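Putative uncharacterized protein (Aquifex aeolicus, PDB 3ME7) is a SCO-family protein that probably binds copper and takes part in electron transfer through the thioredoxin-like domain modelled here. Local coordinates at residues Asp15-Glu20 with Arg83-Tyr88; Ile113-Met118 with Ile125-Val130; Asp141-Val146 with Tyr150-Asn155. All coordinates share one frame; numbering follows the deposited sequence. Where two conformers were deposited one is given.

Interaction 1: Asp15-Glu20 with Arg83-Tyr88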
loop_
_atom_site.group_PDB
_atom_site.type_symbol
_atom_site.label_atom_id
_atom_site.label_comp_id
_atom_site.label_asym_id
_atom_site.label_seq_id
_atom_site.Cartn_x
_atom_site.Cartn_y
_atom_site.Cartn_z
ATOM N N ASP A 15 12.214 3.251 3.442
ATOM C CA ASP A 15 12.001 1.817 3.617
ATOM C C ASP A 15 12.660 1.278 4.888
ATOM O O ASP A 15 13.334 2.010 5.604
ATOM C CB ASP A 15 12.366 1.007 2.357
ATOM C CG ASP A 15 13.841 0.863 2.149
ATOM O OD1 ASP A 15 14.617 1.123 3.079
ATOM O OD2 ASP A 15 14.201 0.432 1.027
ATOM N N SER A 16 12.441 -0.004 5.170
ATOM C CA SER A 16 12.873 -0.585 6.440
ATOM C C SER A 16 14.389 -0.740 6.535
ATOM O O SER A 16 14.910 -1.073 7.603
ATOM C CB SER A 16 12.198 -1.940 6.661
ATOM O OG SER A 16 12.435 -2.799 5.555
ATOM N N TYR A 17 15.087 -0.512 5.427
ATOM C CA TYR A 17 16.556 -0.478 5.427
ATOM C C TYR A 17 17.118 0.926 5.591
ATOM O O TYR A 17 18.340 1.111 5.645
ATOM C CB TYR A 17 17.115 -1.107 4.149
ATOM C CG TYR A 17 16.709 -2.542 3.973
ATOM C CD1 TYR A 17 17.460 -3.571 4.534
ATOM C CD2 TYR A 17 15.553 -2.873 3.268
ATOM C CE1 TYR A 17 17.079 -4.903 4.380
ATOM C CE2 TYR A 17 15.158 -4.200 3.113
ATOM C CZ TYR A 17 15.922 -5.206 3.674
ATOM O OH TYR A 17 15.536 -6.516 3.526
ATOM N N GLY A 18 16.226 1.911 5.660
ATOM C CA GLY A 18 16.616 3.311 5.780
ATOM C C GLY A 18 16.832 3.997 4.437
ATOM O O GLY A 18 17.282 5.141 4.393
ATOM N N ASN A 19 16.512 3.306 3.345
ATOM C CA ASN A 19 16.593 3.923 2.012
ATOM C C ASN A 19 15.478 4.921 1.783
ATOM O O ASN A 19 14.302 4.576 1.841
ATOM C CB ASN A 19 16.526 2.876 0.898
ATOM C CG ASN A 19 17.630 1.852 0.990
ATOM O OD1 ASN A 19 18.815 2.202 1.067
ATOM N ND2 ASN A 19 17.255 0.574 0.980
ATOM N N GLU A 20 15.858 6.156 1.501
ATOM C CA GLU A 20 14.884 7.207 1.253
ATOM C C GLU A 20 14.596 7.337 -0.240
ATOM O O GLU A 20 15.511 7.281 -1.066
ATOM C CB GLU A 20 15.458 8.521 1.756
ATOM C CG GLU A 20 14.500 9.367 2.453
ATOM C CD GLU A 20 15.192 10.470 3.204
ATOM O OE1 GLU A 20 15.695 10.238 4.326
ATOM O OE2 GLU A 20 15.228 11.558 2.643
ATOM N N ARG A 83 11.156 -4.388 12.116
ATOM C CA ARG A 83 10.522 -5.470 12.894
ATOM C C ARG A 83 9.295 -6.051 12.151
ATOM O O ARG A 83 9.147 -7.272 12.027
ATOM C CB ARG A 83 10.136 -4.952 14.284
ATOM C CG ARG A 83 9.770 -6.045 15.313
ATOM C CD ARG A 83 9.203 -5.434 16.612
ATOM N NE ARG A 83 7.945 -4.738 16.345
ATOM C CZ ARG A 83 7.729 -3.436 16.533
ATOM N NH1 ARG A 83 8.681 -2.652 17.021
ATOM N NH2 ARG A 83 6.555 -2.915 16.211
ATOM N N PHE A 84 8.454 -5.167 11.612
ATOM C CA PHE A 84 7.275 -5.592 10.845
ATOM C C PHE A 84 7.669 -6.410 9.608
ATOM O O PHE A 84 7.092 -7.464 9.356
ATOM C CB PHE A 84 6.428 -4.369 10.457
ATOM C CG PHE A 84 5.090 -4.713 9.850
ATOM C CD1 PHE A 84 4.974 -4.953 8.472
ATOM C CD2 PHE A 84 3.948 -4.775 10.642
ATOM C CE1 PHE A 84 3.734 -5.283 7.908
ATOM C CE2 PHE A 84 2.704 -5.087 10.076
ATOM C CZ PHE A 84 2.612 -5.337 8.714
ATOM N N GLN A 85 8.681 -5.941 8.872
ATOM C CA GLN A 85 9.138 -6.625 7.657
ATOM C C GLN A 85 9.570 -8.055 7.954
ATOM O O GLN A 85 9.177 -8.996 7.261
ATOM C CB GLN A 85 10.297 -5.862 7.019
ATOM C CG GLN A 85 10.829 -6.534 5.745
ATOM C CD GLN A 85 12.275 -6.225 5.470
ATOM O OE1 GLN A 85 12.854 -5.332 6.083
ATOM N NE2 GLN A 85 12.889 -6.989 4.562
ATOM N N LYS A 86 10.374 -8.201 9.001
ATOM C CA LYS A 86 10.897 -9.508 9.387
ATOM C C LYS A 86 9.775 -10.398 9.890
ATOM O O LYS A 86 9.758 -11.597 9.599
ATOM C CB LYS A 86 11.971 -9.352 10.459
ATOM C CG LYS A 86 13.310 -8.862 9.934
ATOM C CD LYS A 86 14.416 -9.085 10.964
ATOM C CE LYS A 86 15.786 -8.747 10.404
ATOM N NZ LYS A 86 16.852 -9.452 11.161
ATOM N N GLU A 87 8.834 -9.801 10.627
ATOM C CA GLU A 87 7.698 -10.533 11.189
ATOM C C GLU A 87 6.936 -11.303 10.113
ATOM O O GLU A 87 6.572 -12.474 10.306
ATOM C CB GLU A 87 6.755 -9.578 11.911
ATOM C CG GLU A 87 5.561 -10.261 12.560
ATOM C CD GLU A 87 4.821 -9.346 13.489
ATOM O OE1 GLU A 87 5.454 -8.423 14.068
ATOM O OE2 GLU A 87 3.602 -9.555 13.658
ATOM N N TYR A 88 6.714 -10.653 8.976
ATOM C CA TYR A 88 5.873 -11.234 7.942
ATOM C C TYR A 88 6.679 -11.838 6.796
ATOM O O TYR A 88 6.102 -12.279 5.808
ATOM C CB TYR A 88 4.842 -10.205 7.447
ATOM C CG TYR A 88 3.804 -9.852 8.497
ATOM C CD1 TYR A 88 2.671 -10.652 8.686
ATOM C CD2 TYR A 88 3.963 -8.739 9.317
ATOM C CE1 TYR A 88 1.724 -10.342 9.649
ATOM C CE2 TYR A 88 3.023 -8.426 10.293
ATOM C CZ TYR A 88 1.911 -9.230 10.451
ATOM O OH TYR A 88 0.979 -8.900 11.399
#

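Interaction 2: Ile113-Met118 with Ile125-Val130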
loop_
_atom_site.group_PDB
_atom_site.type_symbol
_atom_site.label_atom_id
_atom_site.label_comp_id
_atom_site.label_asym_id
_atom_site.label_seq_id
_atom_site.Cartn_x
_atom_site.Cartn_y
_atom_site.Cartn_z
ATOM N N ILE A 113 -5.748 9.113 -0.522
ATOM C CA ILE A 113 -6.497 7.855 -0.561
ATOM C C ILE A 113 -7.736 7.850 0.329
ATOM O O ILE A 113 -8.302 6.785 0.616
ATOM C CB ILE A 113 -5.580 6.605 -0.281
ATOM C CG1 ILE A 113 -4.959 6.670 1.128
ATOM C CG2 ILE A 113 -4.500 6.453 -1.370
ATOM C CD1 ILE A 113 -4.360 5.321 1.600
ATOM N N ASP A 114 -8.124 9.038 0.802
ATOM C CA ASP A 114 -9.334 9.231 1.627
ATOM C C ASP A 114 -9.341 8.339 2.862
ATOM O O ASP A 114 -10.379 7.778 3.248
ATOM C CB ASP A 114 -10.613 8.987 0.825
ATOM C CG ASP A 114 -10.799 9.978 -0.309
ATOM O OD1 ASP A 114 -10.301 11.118 -0.208
ATOM O OD2 ASP A 114 -11.445 9.593 -1.308
ATOM N N PHE A 115 -8.181 8.227 3.481
ATOM C CA PHE A 115 -7.994 7.353 4.626
ATOM C C PHE A 115 -7.947 8.208 5.891
ATOM O O PHE A 115 -7.179 9.170 5.952
ATOM C CB PHE A 115 -6.679 6.592 4.430
ATOM C CG PHE A 115 -6.412 5.535 5.467
ATOM C CD1 PHE A 115 -5.886 5.868 6.711
ATOM C CD2 PHE A 115 -6.672 4.193 5.193
ATOM C CE1 PHE A 115 -5.614 4.870 7.670
ATOM C CE2 PHE A 115 -6.430 3.197 6.145
ATOM C CZ PHE A 115 -5.880 3.526 7.362
ATOM N N ARG A 116 -8.765 7.879 6.891
ATOM C CA ARG A 116 -8.676 8.569 8.175
ATOM C C ARG A 116 -8.748 7.574 9.322
ATOM O O ARG A 116 -9.472 6.557 9.260
ATOM C CB ARG A 116 -9.687 9.712 8.323
ATOM C CG ARG A 116 -11.134 9.313 8.541
ATOM C CD ARG A 116 -12.062 10.542 8.571
ATOM N NE ARG A 116 -12.186 11.148 7.242
ATOM C CZ ARG A 116 -12.922 10.660 6.242
ATOM N NH1 ARG A 116 -12.944 11.288 5.066
ATOM N NH2 ARG A 116 -13.617 9.542 6.397
ATOM N N PHE A 117 -7.977 7.869 10.357
ATOM C CA PHE A 117 -7.960 7.023 11.537
ATOM C C PHE A 117 -8.254 7.853 12.766
ATOM O O PHE A 117 -8.207 9.087 12.714
ATOM C CB PHE A 117 -6.644 6.236 11.641
ATOM C CG PHE A 117 -5.399 7.080 11.813
ATOM C CD1 PHE A 117 -4.726 7.593 10.711
ATOM C CD2 PHE A 117 -4.874 7.319 13.077
ATOM C CE1 PHE A 117 -3.550 8.340 10.873
ATOM C CE2 PHE A 117 -3.703 8.063 13.244
ATOM C CZ PHE A 117 -3.046 8.581 12.139
ATOM N N MET A 118 -8.573 7.175 13.867
ATOM C CA MET A 118 -8.941 7.831 15.120
ATOM C C MET A 118 -8.501 6.962 16.295
ATOM O O MET A 118 -8.343 5.755 16.133
ATOM C CB MET A 118 -10.462 8.059 15.157
ATOM C CG MET A 118 -11.304 6.911 14.614
ATOM S SD MET A 118 -12.757 7.476 13.711
ATOM C CE MET A 118 -13.254 8.860 14.724
ATOM N N ILE A 125 -8.780 3.078 15.377
ATOM C CA ILE A 125 -9.908 2.625 14.558
ATOM C C ILE A 125 -9.623 3.170 13.161
ATOM O O ILE A 125 -9.291 4.344 13.016
ATOM C CB ILE A 125 -11.236 3.186 15.108
ATOM C CG1 ILE A 125 -11.631 2.445 16.385
ATOM C CG2 ILE A 125 -12.376 3.069 14.078
ATOM C CD1 ILE A 125 -12.741 3.121 17.153
ATOM N N HIS A 126 -9.720 2.314 12.143
ATOM C CA HIS A 126 -9.310 2.674 10.791
ATOM C C HIS A 126 -9.976 1.731 9.786
ATOM O O HIS A 126 -10.414 0.638 10.159
ATOM C CB HIS A 126 -7.768 2.580 10.661
ATOM C CG HIS A 126 -7.238 1.198 10.876
ATOM N ND1 HIS A 126 -7.068 0.307 9.839
ATOM C CD2 HIS A 126 -6.880 0.537 12.002
ATOM C CE1 HIS A 126 -6.619 -0.840 10.315
ATOM N NE2 HIS A 126 -6.503 -0.730 11.627
ATOM N N PRO A 127 -10.091 2.168 8.518
ATOM C CA PRO A 127 -10.534 1.238 7.474
ATOM C C PRO A 127 -9.511 0.173 7.115
ATOM O O PRO A 127 -8.290 0.353 7.300
ATOM C CB PRO A 127 -10.796 2.140 6.257
ATOM C CG PRO A 127 -10.045 3.386 6.514
ATOM C CD PRO A 127 -9.822 3.522 7.995
ATOM N N ASN A 128 -10.031 -0.922 6.590
ATOM C CA ASN A 128 -9.211 -1.991 6.013
ATOM C C ASN A 128 -9.212 -1.825 4.515
ATOM O O ASN A 128 -10.211 -2.100 3.868
ATOM C CB ASN A 128 -9.777 -3.365 6.401
ATOM C CG ASN A 128 -9.872 -3.545 7.912
ATOM O OD1 ASN A 128 -8.947 -3.214 8.653
ATOM N ND2 ASN A 128 -10.991 -4.048 8.375
ATOM N N VAL A 129 -8.091 -1.375 3.957
ATOM C CA VAL A 129 -8.076 -1.045 2.548
ATOM C C VAL A 129 -6.725 -1.346 1.908
ATOM O O VAL A 129 -5.682 -1.199 2.543
ATOM C CB VAL A 129 -8.471 0.442 2.300
ATOM C CG1 VAL A 129 -7.422 1.391 2.882
ATOM C CG2 VAL A 129 -8.680 0.691 0.795
ATOM N N VAL A 130 -6.769 -1.791 0.648
ATOM C CA VAL A 130 -5.590 -1.859 -0.190
ATOM C C VAL A 130 -5.902 -0.996 -1.398
ATOM O O VAL A 130 -7.020 -1.023 -1.917
ATOM C CB VAL A 130 -5.288 -3.332 -0.584
ATOM C CG1 VAL A 130 -4.240 -3.431 -1.683
ATOM C CG2 VAL A 130 -4.807 -4.089 0.643
#

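Interaction 3: Asp141-Val146 with Tyr150-Asn155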
loop_
_atom_site.group_PDB
_atom_site.type_symbol
_atom_site.label_atom_id
_atom_site.label_comp_id
_atom_site.label_asym_id
_atom_site.label_seq_id
_atom_site.Cartn_x
_atom_site.Cartn_y
_atom_site.Cartn_z
ATOM N N ASP A 141 -8.053 1.571 -8.220
ATOM C CA ASP A 141 -9.002 0.689 -7.537
ATOM C C ASP A 141 -8.751 0.691 -6.040
ATOM O O ASP A 141 -7.628 0.918 -5.596
ATOM C CB ASP A 141 -8.872 -0.752 -8.074
ATOM C CG ASP A 141 -10.190 -1.513 -8.054
ATOM O OD1 ASP A 141 -11.192 -1.008 -7.489
ATOM O OD2 ASP A 141 -10.225 -2.630 -8.617
ATOM N N TYR A 142 -9.823 0.462 -5.270
ATOM C CA TYR A 142 -9.740 0.227 -3.840
ATOM C C TYR A 142 -10.296 -1.160 -3.570
ATOM O O TYR A 142 -11.352 -1.532 -4.118
ATOM C CB TYR A 142 -10.614 1.220 -3.078
ATOM C CG TYR A 142 -10.086 2.623 -3.012
ATOM C CD1 TYR A 142 -9.083 2.969 -2.106
ATOM C CD2 TYR A 142 -10.598 3.623 -3.834
ATOM C CE1 TYR A 142 -8.594 4.256 -2.028
ATOM C CE2 TYR A 142 -10.123 4.935 -3.749
ATOM C CZ TYR A 142 -9.121 5.241 -2.837
ATOM O OH TYR A 142 -8.642 6.508 -2.761
ATOM N N ILE A 143 -9.592 -1.915 -2.732
ATOM C CA ILE A 143 -10.004 -3.265 -2.345
ATOM C C ILE A 143 -10.112 -3.246 -0.832
ATOM O O ILE A 143 -9.113 -3.108 -0.138
ATOM C CB ILE A 143 -9.016 -4.356 -2.822
ATOM C CG1 ILE A 143 -8.916 -4.340 -4.362
ATOM C CG2 ILE A 143 -9.414 -5.744 -2.291
ATOM C CD1 ILE A 143 -7.748 -5.130 -4.903
ATOM N N TYR A 144 -11.339 -3.371 -0.330
ATOM C CA TYR A 144 -11.578 -3.265 1.109
ATOM C C TYR A 144 -11.699 -4.609 1.787
ATOM O O TYR A 144 -11.976 -5.618 1.146
ATOM C CB TYR A 144 -12.847 -2.461 1.377
ATOM C CG TYR A 144 -12.706 -1.015 0.976
ATOM C CD1 TYR A 144 -12.039 -0.118 1.797
ATOM C CD2 TYR A 144 -13.229 -0.551 -0.227
ATOM C CE1 TYR A 144 -11.891 1.227 1.428
ATOM C CE2 TYR A 144 -13.071 0.785 -0.613
ATOM C CZ TYR A 144 -12.401 1.654 0.226
ATOM O OH TYR A 144 -12.232 2.989 -0.127
ATOM N N GLY A 145 -11.476 -4.582 3.096
ATOM C CA GLY A 145 -11.655 -5.751 3.944
ATOM C C GLY A 145 -10.366 -6.489 4.208
ATOM O O GLY A 145 -9.259 -5.964 3.983
ATOM N N VAL A 146 -10.513 -7.704 4.715
ATOM C CA VAL A 146 -9.364 -8.498 5.149
ATOM C C VAL A 146 -9.391 -9.909 4.561
ATOM O O VAL A 146 -8.513 -10.715 4.872
ATOM C CB VAL A 146 -9.257 -8.579 6.700
ATOM C CG1 VAL A 146 -9.281 -7.191 7.327
ATOM C CG2 VAL A 146 -10.379 -9.423 7.287
ATOM N N TYR A 150 -8.862 -13.551 -5.336
ATOM C CA TYR A 150 -7.972 -13.426 -6.462
ATOM C C TYR A 150 -8.539 -12.529 -7.562
ATOM O O TYR A 150 -7.839 -11.640 -8.072
ATOM C CB TYR A 150 -7.693 -14.831 -7.002
ATOM C CG TYR A 150 -6.952 -14.881 -8.322
ATOM C CD1 TYR A 150 -5.590 -14.581 -8.404
ATOM C CD2 TYR A 150 -7.626 -15.242 -9.490
ATOM C CE1 TYR A 150 -4.916 -14.641 -9.620
ATOM C CE2 TYR A 150 -6.980 -15.304 -10.706
ATOM C CZ TYR A 150 -5.622 -14.999 -10.770
ATOM O OH TYR A 150 -4.962 -15.056 -11.976
ATOM N N LEU A 151 -9.805 -12.754 -7.924
ATOM C CA LEU A 151 -10.381 -12.029 -9.051
ATOM C C LEU A 151 -10.329 -10.519 -8.845
ATOM O O LEU A 151 -9.975 -9.784 -9.769
ATOM C CB LEU A 151 -11.807 -12.485 -9.367
ATOM C CG LEU A 151 -12.349 -11.940 -10.695
ATOM C CD1 LEU A 151 -11.432 -12.336 -11.849
ATOM C CD2 LEU A 151 -13.770 -12.437 -10.954
ATOM N N GLU A 152 -10.659 -10.074 -7.637
ATOM C CA GLU A 152 -10.662 -8.621 -7.372
ATOM C C GLU A 152 -9.281 -7.985 -7.583
ATOM O O GLU A 152 -9.190 -6.846 -8.052
ATOM C CB GLU A 152 -11.280 -8.253 -6.012
ATOM C CG GLU A 152 -10.547 -8.749 -4.771
ATOM C CD GLU A 152 -11.334 -8.504 -3.481
ATOM O OE1 GLU A 152 -11.017 -9.179 -2.472
ATOM O OE2 GLU A 152 -12.245 -7.640 -3.482
ATOM N N PHE A 153 -8.214 -8.716 -7.247
ATOM C CA PHE A 153 -6.846 -8.231 -7.470
ATOM C C PHE A 153 -6.453 -8.246 -8.943
ATOM O O PHE A 153 -5.860 -7.281 -9.426
ATOM C CB PHE A 153 -5.828 -8.997 -6.613
ATOM C CG PHE A 153 -5.714 -8.456 -5.234
ATOM C CD1 PHE A 153 -6.648 -8.802 -4.258
ATOM C CD2 PHE A 153 -4.713 -7.554 -4.929
ATOM C CE1 PHE A 153 -6.550 -8.259 -2.976
ATOM C CE2 PHE A 153 -4.606 -7.003 -3.631
ATOM C CZ PHE A 153 -5.530 -7.358 -2.677
ATOM N N VAL A 154 -6.786 -9.335 -9.644
ATOM C CA VAL A 154 -6.580 -9.379 -11.099
ATOM C C VAL A 154 -7.254 -8.189 -11.782
ATOM O O VAL A 154 -6.630 -7.486 -12.563
ATOM C CB VAL A 154 -7.058 -10.709 -11.703
ATOM C CG1 VAL A 154 -7.122 -10.635 -13.214
ATOM C CG2 VAL A 154 -6.137 -11.838 -11.262
ATOM N N ASN A 155 -8.517 -7.945 -11.447
ATOM C CA ASN A 155 -9.263 -6.833 -12.034
ATOM C C ASN A 155 -8.612 -5.474 -11.716
ATOM O O ASN A 155 -8.511 -4.605 -12.586
ATOM C CB ASN A 155 -10.724 -6.883 -11.578
ATOM C CG ASN A 155 -11.472 -8.110 -12.130
ATOM O OD1 ASN A 155 -10.972 -8.815 -12.995
ATOM N ND2 ASN A 155 -12.666 -8.361 -11.616
HETATM O O HOH W 1 -11.120 -4.953 -8.104
HETATM O O HOH W 2 -13.164 -6.195 -1.310
#

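Interaction 1: Asp15-Glu20 with Arg83-Tyr88
Ser-16 and Tyr-17 each take one half of the side-chain amide of Gln-85. The serine hydroxyl donates to the carbonyl oxygen, with OG of Ser-16 2.6 Å from OE1 of Gln-85, and it arrives from well above the carbonyl plane. The nitrogen works as donor: NE2 of Gln-85 turns an N-H on OH of Tyr-17 over 2.9 Å, nearly straight at 165° and close to the plane of the amide. Ring and amide planes stand 65° apart and the two side chains cross at about a right angle, so they meet through their polar groups without stacking. Gln-85 reaches them with CG anti to the backbone N (chi1 180°) and the chain extended beyond it, which carries the amide from helix 78-87 across to the loop.

Next outward, OE1 also accepts from Lys-82, and NE2 also donates to the carbonyl of Ile-90. With an alanine here, Ser-16 OG and Tyr-17 OH would probably lose their common partner and the carbonyl of Ile-90 a donor, and the phenol would be freer to turn.

The loop has its own support. A type I turn from Asp-15 to Gly-18 joins strands 12-15 and 20-22 into a hairpin, and Asp-15 braces it from within: its OD1 accepts Tyr-17 N at 2.9 Å, an Asx turn, and Asn-19 N through the opposite face of the carboxylate. OD2 of Asp-15 uses its syn lone pair for ND2 of Asn-19 at 3.1 Å.

Hairpin and helix are therefore joined by polar groups over just 130 Å² of buried surface. Lys-82 can only donate and the carbonyl of Ile-90 only accept, so these two decide which end of the amide is OE1, and the hydroxyls fit in.

Interaction 2: Ile113-Met118 with Ile125-Val130
Met-118 and Ile-125 form an antiparallel hydrogen-bonded pair, with their segments running 165° apart: Met-118 N meets Ile-125 O at 3.0 Å, and Ile-125 N meets Met-118 O at 2.8 Å. The carbonyl of Ile-125 has a second, softer neighbour in the CA-H of Phe-117, where CA lies 3.3 Å from that O. The backbones stay close as far as Phe-117 and His-126 but have separated by Phe-115 and Pro-127, where side chains intervene. Beside the backbone pair, CG of Met-118 packs on CB of Ile-125.

Phe-115 fills the inner end of the contact. Its CG stands anti to the backbone N (chi1 -174°), which swings the ring across to the opposite segment. Pro-127 lies over one face, displaced toward the rim, its CD 4.1 Å from the centroid of the Phe-115 ring in a CH-pi contact. Val-129 comes at the edge instead, bringing CG1 to 3.7 Å from CD2 of Phe-115 in the plane of the ring. At the ring's far end, CZ of Phe-115 touches CB of His-126 at 3.9 Å, the two side chains lying side by side and pointing the same way. CB of Phe-117 packs on that same histidine CB.

His-126 is steadied by its own segment: ND1 donates to the carbonyl O of Pro-127 at 2.8 Å, from above the carbonyl plane, and this bond limits rotation of the imidazole. Phe-72 brings its ring against Phe-115, Phe-117 and His-126 alike.

The imidazole is thus presented to Cys-40 and Cys-44, whose side chains approach to about 4 Å and are joined here in a disulfide. Two cysteines of a CxxxC motif and a histidine far along the sequence mark the SCO copper site, and all three are predicted copper ligands here.

Interaction 3: Asp141-Val146 with Tyr150-Asn155
Strand 141-144, which carries Ile-143, runs almost antiparallel to helix 150-155, which carries Glu-152 and Phe-153; the axes are 9.4 Å apart at closest approach and make an angle of 164°. Ile-143 points at the helix and divides its two branches between these partners. Its CD1 methyl sits over the centre of the Phe-153 ring, 3.6 Å from the centroid and only 1° off the ring normal, a CH-pi contact in which the methyl is equally far from all six ring carbons. The other branch, CG2 of Ile-143, rests against the carboxylate of Glu-152, 3.6 Å from CD.

This is the strand-then-helix end of a thioredoxin-like fold: strand 139-144 is an outermost strand of the main sheet, and the following helix folds back over it. Phe-153 belongs to the layer between sheet and helix, where it also packs on Val-130 and Leu-58 and meets the ring of Tyr-148 edge-to-face.

Glu-152 handles its charge at the margin of this apolar contact. CG lies between the backbone N and the carbonyl carbon (chi1 65°), and the extended chain beyond brings the carboxylate against Ile-143 CG2, the side chains crossing at a slant. There OE1 accepts from the backbone N of Asn-149. The other oxygen is linked to the strand through a water, which donates to OE2 of Glu-152 at 2.8 Å and to O of Tyr-144, also at 2.8 Å. A second water lies between the carboxylate of Asp-141 and the carbonyl of Glu-152, less certainly bonded.

The three contacts come one after another along the chain, without overlap. Interactions 2 and 3 are neighbours, with centres 16 Å apart: strands 129-133 and 139-144 pair side by side in the main sheet, with Val-130 N 2.8 Å from Ile-143 O, a probable hydrogen bond. The helix packing at the sheet's edge is thus one strand away from the segment bearing His-126. Interaction 1 stands apart, its centre 21 Å from interaction 2 and 25 Å from interaction 3, at the hairpin 12-15/20-22 on the sheet's other margin. Interactions 1 and 3 therefore tie helices to opposite ends of the sheet, while interaction 2 supplies one predicted ligand of the probable copper site.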